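Local coordinates for protein PAN2-PAN3 deadenylation complex catalytic subunit pan2 (Neurospora crassa, PDB 4CZX) that probably shortens mRNA poly(A) tails as catalytic subunit of the PAN deadenylation complex; this chain is that subunit's N-terminal WD40 domain, at residues 34-38 and 39-43; 78-82 and 83-87; 117-121 and 122-126. All coordinates share one frame; numbering follows the deposited sequence. Where two conformers were deposited one is given.

Contact 1. Residues 34-38 and 39-43; sequences AFDNQ and DELLW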
ATOM      1  N   ALA A  34      31.153  11.644  -4.767  1.00 22.72           N
ATOM      2  CA  ALA A  34      32.500  11.207  -4.382  1.00 24.64           C
ATOM      3  C   ALA A  34      32.897   9.915  -5.076  1.00 27.85           C
ATOM      4  O   ALA A  34      32.129   8.951  -5.121  1.00 25.00           O
ATOM      5  CB  ALA A  34      32.600  11.021  -2.865  1.00 21.02           C
ATOM      6  N   PHE A  35      34.111   9.903  -5.613  1.00 24.24           N
ATOM      7  CA  PHE A  35      34.727   8.679  -6.098  1.00 25.99           C
ATOM      8  C   PHE A  35      35.008   7.714  -4.959  1.00 30.33           C
ATOM      9  O   PHE A  35      35.595   8.101  -3.954  1.00 28.72           O
ATOM     10  CB  PHE A  35      36.031   9.000  -6.827  1.00 27.86           C
ATOM     11  CG  PHE A  35      35.837   9.502  -8.222  1.00 30.23           C
ATOM     12  CD1 PHE A  35      35.520   8.622  -9.247  1.00 30.38           C
ATOM     13  CD2 PHE A  35      35.993  10.849  -8.517  1.00 26.92           C
ATOM     14  CE1 PHE A  35      35.348   9.075 -10.538  1.00 32.91           C
ATOM     15  CE2 PHE A  35      35.828  11.314  -9.807  1.00 30.12           C
ATOM     16  CZ  PHE A  35      35.503  10.428 -10.820  1.00 33.37           C
ATOM     17  N   ASP A  36      34.597   6.458  -5.122  1.00 26.57           N
ATOM     18  CA  ASP A  36      34.997   5.389  -4.217  1.00 26.33           C
ATOM     19  C   ASP A  36      36.509   5.169  -4.326  1.00 31.24           C
ATOM     20  O   ASP A  36      37.133   5.531  -5.330  1.00 32.41           O
ATOM     21  CB  ASP A  36      34.258   4.080  -4.575  1.00 24.70           C
ATOM     22  CG  ASP A  36      34.104   3.138  -3.399  1.00 30.69           C
ATOM     23  OD1 ASP A  36      35.055   2.979  -2.602  1.00 29.34           O
ATOM     24  OD2 ASP A  36      33.014   2.537  -3.282  1.00 29.47           O
ATOM     25  N   ASN A  37      37.112   4.536  -3.332  1.00 30.53           N
ATOM     26  CA  ASN A  37      38.503   4.135  -3.540  1.00 35.87           C
ATOM     27  C   ASN A  37      38.644   2.670  -3.982  1.00 38.01           C
ATOM     28  O   ASN A  37      39.748   2.136  -4.012  1.00 35.26           O
ATOM     29  CB  ASN A  37      39.356   4.414  -2.291  1.00 51.48           C
ATOM     30  CG  ASN A  37      38.769   3.840  -1.021  1.00 49.70           C
ATOM     31  OD1 ASN A  37      37.994   2.887  -1.047  1.00 49.72           O
ATOM     32  ND2 ASN A  37      39.147   4.425   0.114  1.00 42.86           N
ATOM     33  N   GLN A  38      37.536   2.025  -4.350  1.00 30.83           N
ATOM     34  CA  GLN A  38      37.613   0.717  -4.992  1.00 35.84           C
ATOM     35  C   GLN A  38      36.453   0.500  -5.956  1.00 40.20           C
ATOM     36  O   GLN A  38      35.460   1.252  -5.948  1.00 34.30           O
ATOM     37  CB  GLN A  38      37.632  -0.403  -3.955  1.00 37.62           C
ATOM     38  CG  GLN A  38      36.386  -0.450  -3.088  1.00 33.86           C
ATOM     39  CD  GLN A  38      36.361  -1.659  -2.172  1.00 41.40           C
ATOM     40  OE1 GLN A  38      35.703  -2.659  -2.464  1.00 46.01           O
ATOM     41  NE2 GLN A  38      37.074  -1.568  -1.051  1.00 35.01           N
ATOM     42  N   ASP A  39      36.608  -0.518  -6.796  1.00 35.69           N
ATOM     43  CA  ASP A  39      35.545  -1.021  -7.662  1.00 39.20           C
ATOM     44  C   ASP A  39      35.090  -0.036  -8.740  1.00 39.18           C
ATOM     45  O   ASP A  39      34.026  -0.229  -9.339  1.00 40.88           O
ATOM     46  CB  ASP A  39      34.345  -1.451  -6.810  1.00 35.81           C
ATOM     47  CG  ASP A  39      34.676  -2.616  -5.907  1.00 45.02           C
ATOM     48  OD1 ASP A  39      35.662  -3.310  -6.215  1.00 44.76           O
ATOM     49  OD2 ASP A  39      33.974  -2.841  -4.901  1.00 45.99           O
ATOM     50  N   GLU A  40      35.886   1.003  -8.986  1.00 34.30           N
ATOM     51  CA  GLU A  40      35.611   1.950 -10.066  1.00 32.95           C
ATOM     52  C   GLU A  40      34.270   2.671  -9.893  1.00 34.36           C
ATOM     53  O   GLU A  40      33.607   3.025 -10.876  1.00 37.38           O
ATOM     54  CB  GLU A  40      35.636   1.231 -11.415  1.00 40.07           C
ATOM     55  CG  GLU A  40      36.984   0.627 -11.738  1.00 47.09           C
ATOM     56  CD  GLU A  40      38.051   1.692 -11.791  1.00 51.20           C
ATOM     57  OE1 GLU A  40      38.102   2.410 -12.811  1.00 52.44           O
ATOM     58  OE2 GLU A  40      38.808   1.828 -10.803  1.00 49.75           O
ATOM     59  N   LEU A  41      33.877   2.905  -8.647  1.00 27.81           N
ATOM     60  CA  LEU A  41      32.560   3.490  -8.389  1.00 25.66           C
ATOM     61  C   LEU A  41      32.604   4.999  -8.184  1.00 27.16           C
ATOM     62  O   LEU A  41      33.521   5.539  -7.558  1.00 32.11           O
ATOM     63  CB  LEU A  41      31.917   2.838  -7.162  1.00 27.53           C
ATOM     64  CG  LEU A  41      31.645   1.336  -7.270  1.00 31.98           C
ATOM     65  CD1 LEU A  41      31.049   0.807  -5.972  1.00 34.23           C
ATOM     66  CD2 LEU A  41      30.735   1.050  -8.458  1.00 32.26           C
ATOM     67  N   LEU A  42      31.593   5.669  -8.723  1.00 23.67           N
ATOM     68  CA  LEU A  42      31.281   7.050  -8.355  1.00 25.85           C
ATOM     69  C   LEU A  42      29.940   7.069  -7.628  1.00 25.12           C
ATOM     70  O   LEU A  42      28.942   6.520  -8.123  1.00 29.43           O
ATOM     71  CB  LEU A  42      31.231   7.955  -9.585  1.00 27.02           C
ATOM     72  CG  LEU A  42      30.901   9.433  -9.320  1.00 31.33           C
ATOM     73  CD1 LEU A  42      32.044  10.142  -8.593  1.00 28.11           C
ATOM     74  CD2 LEU A  42      30.574  10.149 -10.620  1.00 27.98           C
ATOM     75  N   TRP A  43      29.914   7.691  -6.453  1.00 23.13           N
ATOM     76  CA  TRP A  43      28.697   7.782  -5.651  1.00 23.60           C
ATOM     77  C   TRP A  43      28.066   9.171  -5.711  1.00 25.02           C
ATOM     78  O   TRP A  43      28.770  10.187  -5.638  1.00 22.79           O
ATOM     79  CB  TRP A  43      29.000   7.411  -4.203  1.00 22.56           C
ATOM     80  CG  TRP A  43      29.330   5.943  -4.045  1.00 23.77           C
ATOM     81  CD1 TRP A  43      30.545   5.352  -4.229  1.00 27.15           C
ATOM     82  CD2 TRP A  43      28.417   4.887  -3.705  1.00 23.70           C
ATOM     83  NE1 TRP A  43      30.452   3.993  -4.007  1.00 23.85           N
ATOM     84  CE2 TRP A  43      29.156   3.686  -3.683  1.00 25.02           C
ATOM     85  CE3 TRP A  43      27.048   4.845  -3.404  1.00 24.99           C
ATOM     86  CZ2 TRP A  43      28.574   2.448  -3.375  1.00 24.89           C
ATOM     87  CZ3 TRP A  43      26.468   3.611  -3.101  1.00 22.46           C
ATOM     88  CH2 TRP A  43      27.232   2.435  -3.084  1.00 23.09           C
TER
HETATM   89  O   HOH W   1      36.212   4.889  -8.006  1.00 33.02           O
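A beta hairpin joins strands 32-35 and 41-45 of one propeller blade, and A34 pairs with W43 across it. Two backbone bonds make this an antiparallel hydrogen-bonded pair: A34 N to W43 O and W43 N to A34 O, both 2.9 Å. Nearer the turn, D36 N donates to L41 O at 2.8 Å.

The same aspartate reaches across with its side chain. CG of D36 lies anti to the backbone N (chi1 -154°), beside the carbonyl carbon. This carries OD2 to W43 NE1, 3.0 Å away. The indole N-H meets OD2 on the anti side of the carboxylate, tilted out of its plane. The other oxygen, OD1, accepts from Q38 N at 3.2 Å and closes an Asx turn. D36 OD2 also has a salt bridge to R98, which would probably stabilise the charged form of this buried acid.

On the opposite face of the sheet, F35 and L42 form a non-hydrogen-bonded pair. Methyl CD1 of L42 sits over the centre of the F35 ring, 3.8 Å from the centroid, a CH-pi contact. F322 meets the same ring edge-to-face.

Q38 to L41 form a type I' turn, with D39 and E40 both at positive phi. Together these features describe an antiparallel hairpin with a type I' turn in its loop, as in a WD40 beta-propeller blade.

Contact 2. Residues 78-82 and 83-87; sequences FLFVD and KGVIF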
ATOM      1  N   PHE A  78      29.959  11.209   1.722  1.00 21.01           N
ATOM      2  CA  PHE A  78      30.390   9.808   1.698  1.00 22.06           C
ATOM      3  C   PHE A  78      31.778   9.662   2.326  1.00 27.81           C
ATOM      4  O   PHE A  78      32.599  10.591   2.265  1.00 26.06           O
ATOM      5  CB  PHE A  78      30.479   9.271   0.268  1.00 21.71           C
ATOM      6  CG  PHE A  78      29.207   9.353  -0.522  1.00 22.12           C
ATOM      7  CD1 PHE A  78      28.219   8.385  -0.385  1.00 22.12           C
ATOM      8  CD2 PHE A  78      29.035  10.355  -1.469  1.00 27.04           C
ATOM      9  CE1 PHE A  78      27.049   8.450  -1.148  1.00 25.52           C
ATOM     10  CE2 PHE A  78      27.871  10.427  -2.232  1.00 28.47           C
ATOM     11  CZ  PHE A  78      26.876   9.469  -2.071  1.00 22.97           C
ATOM     12  N   LEU A  79      32.042   8.503   2.924  1.00 22.56           N
ATOM     13  CA  LEU A  79      33.419   8.068   3.197  1.00 22.41           C
ATOM     14  C   LEU A  79      33.530   6.594   2.840  1.00 24.49           C
ATOM     15  O   LEU A  79      32.525   5.875   2.855  1.00 24.07           O
ATOM     16  CB  LEU A  79      33.824   8.278   4.656  1.00 27.03           C
ATOM     17  CG  LEU A  79      34.200   9.678   5.157  1.00 33.25           C
ATOM     18  CD1 LEU A  79      34.551   9.585   6.631  1.00 27.57           C
ATOM     19  CD2 LEU A  79      35.356  10.274   4.358  1.00 29.14           C
ATOM     20  N   PHE A  80      34.745   6.152   2.528  1.00 22.81           N
ATOM     21  CA  PHE A  80      34.965   4.808   2.015  1.00 26.80           C
ATOM     22  C   PHE A  80      35.999   4.024   2.801  1.00 29.54           C
ATOM     23  O   PHE A  80      37.100   4.530   3.077  1.00 27.29           O
ATOM     24  CB  PHE A  80      35.392   4.882   0.547  1.00 26.31           C
ATOM     25  CG  PHE A  80      34.447   5.660  -0.298  1.00 24.64           C
ATOM     26  CD1 PHE A  80      33.274   5.077  -0.756  1.00 26.13           C
ATOM     27  CD2 PHE A  80      34.699   6.997  -0.598  1.00 26.00           C
ATOM     28  CE1 PHE A  80      32.365   5.807  -1.514  1.00 24.41           C
ATOM     29  CE2 PHE A  80      33.806   7.728  -1.361  1.00 26.72           C
ATOM     30  CZ  PHE A  80      32.638   7.133  -1.823  1.00 27.10           C
ATOM     31  N   VAL A  81      35.643   2.783   3.144  1.00 25.26           N
ATOM     32  CA  VAL A  81      36.567   1.835   3.768  1.00 31.10           C
ATOM     33  C   VAL A  81      36.447   0.479   3.079  1.00 30.57           C
ATOM     34  O   VAL A  81      35.597   0.293   2.208  1.00 26.06           O
ATOM     35  CB  VAL A  81      36.306   1.681   5.280  1.00 32.22           C
ATOM     36  CG1 VAL A  81      36.361   3.058   5.971  1.00 27.98           C
ATOM     37  CG2 VAL A  81      34.968   1.027   5.527  1.00 31.79           C
ATOM     38  N   ASP A  82      37.310  -0.463   3.446  1.00 27.52           N
ATOM     39  CA  ASP A  82      37.297  -1.767   2.791  1.00 31.08           C
ATOM     40  C   ASP A  82      35.936  -2.466   2.870  1.00 34.31           C
ATOM     41  O   ASP A  82      35.453  -2.990   1.869  1.00 33.26           O
ATOM     42  CB  ASP A  82      38.389  -2.664   3.384  1.00 36.65           C
ATOM     43  CG  ASP A  82      39.782  -2.217   2.981  1.00 59.00           C
ATOM     44  OD1 ASP A  82      39.902  -1.472   1.982  1.00 61.95           O
ATOM     45  OD2 ASP A  82      40.758  -2.604   3.657  1.00 67.37           O
ATOM     46  N   LYS A  83      35.306  -2.446   4.042  1.00 30.10           N
ATOM     47  CA  LYS A  83      34.057  -3.195   4.239  1.00 35.40           C
ATOM     48  C   LYS A  83      32.847  -2.575   3.538  1.00 37.50           C
ATOM     49  O   LYS A  83      31.906  -3.280   3.168  1.00 32.28           O
ATOM     50  CB  LYS A  83      33.753  -3.331   5.731  1.00 42.49           C
ATOM     51  CG  LYS A  83      34.594  -4.378   6.463  1.00 51.21           C
ATOM     52  CD  LYS A  83      34.664  -4.036   7.946  1.00 64.15           C
ATOM     53  CE  LYS A  83      34.899  -5.256   8.825  1.00 72.03           C
ATOM     54  NZ  LYS A  83      34.875  -4.869  10.273  1.00 73.59           N
ATOM     55  N   GLY A  84      32.850  -1.259   3.369  1.00 33.38           N
ATOM     56  CA  GLY A  84      31.724  -0.616   2.720  1.00 29.55           C
ATOM     57  C   GLY A  84      31.794   0.894   2.695  1.00 26.38           C
ATOM     58  O   GLY A  84      32.863   1.484   2.849  1.00 28.61           O
ATOM     59  N   VAL A  85      30.635   1.512   2.502  1.00 23.98           N
ATOM     60  CA  VAL A  85      30.544   2.955   2.369  1.00 21.36           C
ATOM     61  C   VAL A  85      29.871   3.542   3.594  1.00 26.02           C
ATOM     62  O   VAL A  85      28.872   3.001   4.078  1.00 24.33           O
ATOM     63  CB  VAL A  85      29.749   3.349   1.118  1.00 24.51           C
ATOM     64  CG1 VAL A  85      29.716   4.908   0.951  1.00 23.25           C
ATOM     65  CG2 VAL A  85      30.329   2.649  -0.107  1.00 24.81           C
ATOM     66  N   ILE A  86      30.408   4.655   4.085  1.00 22.37           N
ATOM     67  CA  ILE A  86      29.775   5.386   5.175  1.00 23.02           C
ATOM     68  C   ILE A  86      29.048   6.611   4.616  1.00 23.85           C
ATOM     69  O   ILE A  86      29.584   7.353   3.784  1.00 22.76           O
ATOM     70  CB  ILE A  86      30.794   5.804   6.247  1.00 25.83           C
ATOM     71  CG1 ILE A  86      31.701   4.613   6.602  1.00 28.99           C
ATOM     72  CG2 ILE A  86      30.091   6.331   7.500  1.00 21.98           C
ATOM     73  CD1 ILE A  86      32.767   4.953   7.606  1.00 27.66           C
ATOM     74  N   PHE A  87      27.807   6.771   5.052  1.00 21.61           N
ATOM     75  CA  PHE A  87      26.905   7.816   4.555  1.00 24.96           C
ATOM     76  C   PHE A  87      26.493   8.729   5.701  1.00 23.47           C
ATOM     77  O   PHE A  87      26.069   8.245   6.755  1.00 23.69           O
ATOM     78  CB  PHE A  87      25.645   7.201   3.930  1.00 22.41           C
ATOM     79  CG  PHE A  87      25.914   6.125   2.902  1.00 25.10           C
ATOM     80  CD1 PHE A  87      26.001   4.780   3.275  1.00 23.56           C
ATOM     81  CD2 PHE A  87      26.008   6.456   1.560  1.00 21.75           C
ATOM     82  CE1 PHE A  87      26.223   3.771   2.312  1.00 25.39           C
ATOM     83  CE2 PHE A  87      26.217   5.482   0.597  1.00 20.95           C
ATOM     84  CZ  PHE A  87      26.330   4.126   0.966  1.00 24.21           C
TER
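I86 N donates to L79 O at 2.7 Å, nearly straight at 167°. This bond belongs to the antiparallel hairpin of strands 77-80 and 85-88, in a blade of the WD40 propeller. L79 N returns a bond to I86 O at 2.8 Å, which completes a hydrogen-bonded pair. V81 N then donates to G84 O at 3.1 Å, almost in line with the carbonyl bond. The reverse bond, G84 N to V81 O, is weak. The chain turns back through D82 and K83. R98 reaches in from outside and donates to V81 O.

The side chains sort onto two faces. L79 and I86 share one, where their CB atoms face each other and M117 of the neighbouring strand 114-119 packs against both. The other face carries F78, F80, V85 and F87. V85 is wedged among these three rings. Its CG1 lies anti to the backbone N (chi1 -177°), and from there it meets F80 CE1 at 3.7 Å and F78 CD1 at 4.0 Å. The same methyl lies over one face of the F87 ring, offset toward the rim. F80 and V85 run side by side in the same direction.

The F78 and F87 rings touch at their margins and do not stack. Their planes stand 73° apart and their centroids 5.7 Å apart. The closest atoms are F78 CD1 and CE1 against F87 CD2, each pair 3.5 Å apart.

Contact 3. Residues 117-121 and 122-126; sequences MSFTS and KGTSE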
ATOM      1  N   MET A 117      32.102  14.637   8.150  1.00 20.76           N
ATOM      2  CA  MET A 117      32.874  13.673   8.909  1.00 21.09           C
ATOM      3  C   MET A 117      34.204  13.368   8.271  1.00 23.14           C
ATOM      4  O   MET A 117      34.416  13.611   7.075  1.00 24.41           O
ATOM      5  CB  MET A 117      32.089  12.401   9.069  1.00 24.35           C
ATOM      6  CG  MET A 117      31.806  11.812   7.797  1.00 27.71           C
ATOM      7  SD  MET A 117      30.943  10.325   8.228  1.00 70.53           S
ATOM      8  CE  MET A 117      30.550   9.983   6.615  1.00 13.11           C
ATOM      9  N   SER A 118      35.097  12.820   9.080  1.00 25.51           N
ATOM     10  CA  SER A 118      36.447  12.512   8.631  1.00 25.54           C
ATOM     11  C   SER A 118      37.002  11.337   9.408  1.00 26.14           C
ATOM     12  O   SER A 118      36.491  10.981  10.468  1.00 23.14           O
ATOM     13  CB  SER A 118      37.370  13.725   8.810  1.00 25.57           C
ATOM     14  OG  SER A 118      37.671  13.925  10.183  1.00 26.49           O
ATOM     15  N   PHE A 119      38.070  10.751   8.895  1.00 25.73           N
ATOM     16  CA  PHE A 119      38.830   9.803   9.682  1.00 28.20           C
ATOM     17  C   PHE A 119      39.628  10.571  10.731  1.00 31.80           C
ATOM     18  O   PHE A 119      39.621  11.808  10.751  1.00 32.65           O
ATOM     19  CB  PHE A 119      39.716   8.951   8.774  1.00 32.55           C
ATOM     20  CG  PHE A 119      38.924   8.132   7.792  1.00 30.61           C
ATOM     21  CD1 PHE A 119      38.147   7.074   8.236  1.00 27.53           C
ATOM     22  CD2 PHE A 119      38.926   8.439   6.439  1.00 28.03           C
ATOM     23  CE1 PHE A 119      37.389   6.321   7.349  1.00 26.99           C
ATOM     24  CE2 PHE A 119      38.169   7.697   5.547  1.00 29.67           C
ATOM     25  CZ  PHE A 119      37.406   6.627   6.002  1.00 30.20           C
ATOM     26  N   THR A 120      40.282   9.836  11.621  1.00 32.23           N
ATOM     27  CA  THR A 120      41.006  10.445  12.724  1.00 30.70           C
ATOM     28  C   THR A 120      42.418   9.866  12.753  1.00 32.00           C
ATOM     29  O   THR A 120      43.028   9.683  11.703  1.00 34.18           O
ATOM     30  CB  THR A 120      40.287  10.215  14.079  1.00 26.60           C
ATOM     31  OG1 THR A 120      40.318   8.821  14.423  1.00 28.42           O
ATOM     32  CG2 THR A 120      38.826  10.695  14.000  1.00 28.49           C
ATOM     33  N   SER A 121      42.922   9.556  13.939  1.00 28.76           N
ATOM     34  CA  SER A 121      44.290   9.063  14.063  1.00 31.27           C
ATOM     35  C   SER A 121      44.362   7.543  13.920  1.00 29.52           C
ATOM     36  O   SER A 121      45.435   6.954  14.084  1.00 30.50           O
ATOM     37  CB  SER A 121      44.893   9.479  15.407  1.00 38.65           C
ATOM     38  OG  SER A 121      44.254   8.806  16.477  1.00 34.78           O
ATOM     39  N   LYS A 122      43.236   6.918  13.587  1.00 31.63           N
ATOM     40  CA  LYS A 122      43.150   5.458  13.675  1.00 37.04           C
ATOM     41  C   LYS A 122      42.854   4.792  12.339  1.00 38.58           C
ATOM     42  O   LYS A 122      42.169   3.769  12.275  1.00 38.54           O
ATOM     43  CB  LYS A 122      42.098   5.067  14.712  1.00 36.76           C
ATOM     44  CG  LYS A 122      42.405   5.638  16.087  1.00 37.74           C
ATOM     45  CD  LYS A 122      41.400   5.215  17.134  1.00 36.01           C
ATOM     46  CE  LYS A 122      41.646   6.000  18.412  1.00 37.53           C
ATOM     47  NZ  LYS A 122      40.589   5.754  19.426  1.00 39.49           N
ATOM     48  N   GLY A 123      43.404   5.361  11.274  1.00 38.05           N
ATOM     49  CA  GLY A 123      43.224   4.812   9.947  1.00 43.63           C
ATOM     50  C   GLY A 123      41.764   4.854   9.562  1.00 38.75           C
ATOM     51  O   GLY A 123      41.143   5.909   9.576  1.00 40.08           O
ATOM     52  N   THR A 124      41.194   3.708   9.226  1.00 33.30           N
ATOM     53  CA  THR A 124      39.789   3.711   8.833  1.00 38.76           C
ATOM     54  C   THR A 124      38.892   3.120   9.916  1.00 33.34           C
ATOM     55  O   THR A 124      37.717   2.866   9.679  1.00 34.72           O
ATOM     56  CB  THR A 124      39.582   2.942   7.519  1.00 40.54           C
ATOM     57  OG1 THR A 124      40.214   1.659   7.610  1.00 37.00           O
ATOM     58  CG2 THR A 124      40.176   3.721   6.345  1.00 44.04           C
ATOM     59  N   SER A 125      39.441   2.915  11.108  1.00 29.87           N
ATOM     60  CA  SER A 125      38.710   2.275  12.196  0.50 33.06           C
ATOM     61  C   SER A 125      37.806   3.250  12.949  1.00 31.18           C
ATOM     62  O   SER A 125      36.928   2.834  13.707  1.00 31.18           O
ATOM     63  CB  SER A 125      39.689   1.626  13.181  0.50 31.87           C
ATOM     64  OG  SER A 125      40.629   0.805  12.513  0.50 37.09           O
ATOM     65  N   GLU A 126      38.036   4.550  12.760  1.00 26.97           N
ATOM     66  CA  GLU A 126      37.324   5.561  13.540  1.00 28.80           C
ATOM     67  C   GLU A 126      37.017   6.825  12.736  1.00 28.94           C
ATOM     68  O   GLU A 126      37.829   7.279  11.928  1.00 27.44           O
ATOM     69  CB  GLU A 126      38.148   5.922  14.783  1.00 33.85           C
ATOM     70  CG  GLU A 126      37.486   6.878  15.758  1.00 34.76           C
ATOM     71  CD  GLU A 126      38.391   7.240  16.938  1.00 35.17           C
ATOM     72  OE1 GLU A 126      39.176   8.207  16.821  1.00 31.76           O
ATOM     73  OE2 GLU A 126      38.305   6.563  17.988  1.00 38.49           O
TER
HETATM   74  O   HOH W   2      40.614   7.060  11.882  1.00 29.06           O
HETATM   75  O   HOH W   3      44.582   8.067  10.268  1.00 43.61           O
HETATM   76  O   HOH W   4      42.028   9.851  17.181  1.00 34.02           O
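T120 OG1 donates to E126 OE1 at 2.7 Å, the one direct hydrogen bond between segments 117-121 and 122-126. The hydroxyl comes to the anti side of the carboxylate, 27° out of its plane. The two side chains cross at about a right angle. OG1 of T120 stands between its own backbone N and carbonyl carbon (chi1 67°), which turns it to the glutamate.

F119 makes the apolar half of the contact. Methyl CG2 of T124 lies over one face of its ring, offset toward the rim and 4.2 Å from the centroid. Backbone O of E126 lies at the ring edge. V81 of the preceding hairpin touches both F119 and T124.

In the next shell, K122 NZ forms a salt bridge with E126 OE2 at 2.8 Å. The lysine comes from above the carboxylate plane. OE1 and OE2 thus have different partners, and these probably fix the rotation of the carboxylate and steady its charge.

Waters bridge the backbones. One accepts from T120 N and K122 N and donates to G123 O and E126 O, so four backbone atoms grip it. A second donates to T120 O at 2.7 Å and accepts from G123 N.

Around these, K122 to S125 form a type II' turn, closed by S125 N to K122 O at 3.1 Å. G123 takes its second position, with positive phi. The whole is a water-bridged loop between strands 114-119 and 126-131, the first two strands of a WD40 propeller blade.

From the N terminus the three contacts come in series; none nests in or crosses another. Contact 1 closes the turn between strands 32-35 and 41-45. Contact 2 does the same for strands 77-80 and 85-88, and contact 3 for the loop between 114-119 and 126-131. Each joins the first two strands of a four-stranded antiparallel sheet, in successive predicted WD repeats. Contact 2 is the middle one. F80 packs on W43 and D36 of contact 1, while V81 and L79 meet T124, F119 and M117 of contact 3. Contacts 1 and 3 do not touch; their nearest atoms are about 6 Å apart. Side-chain packing thus ties three neighbouring propeller blades together.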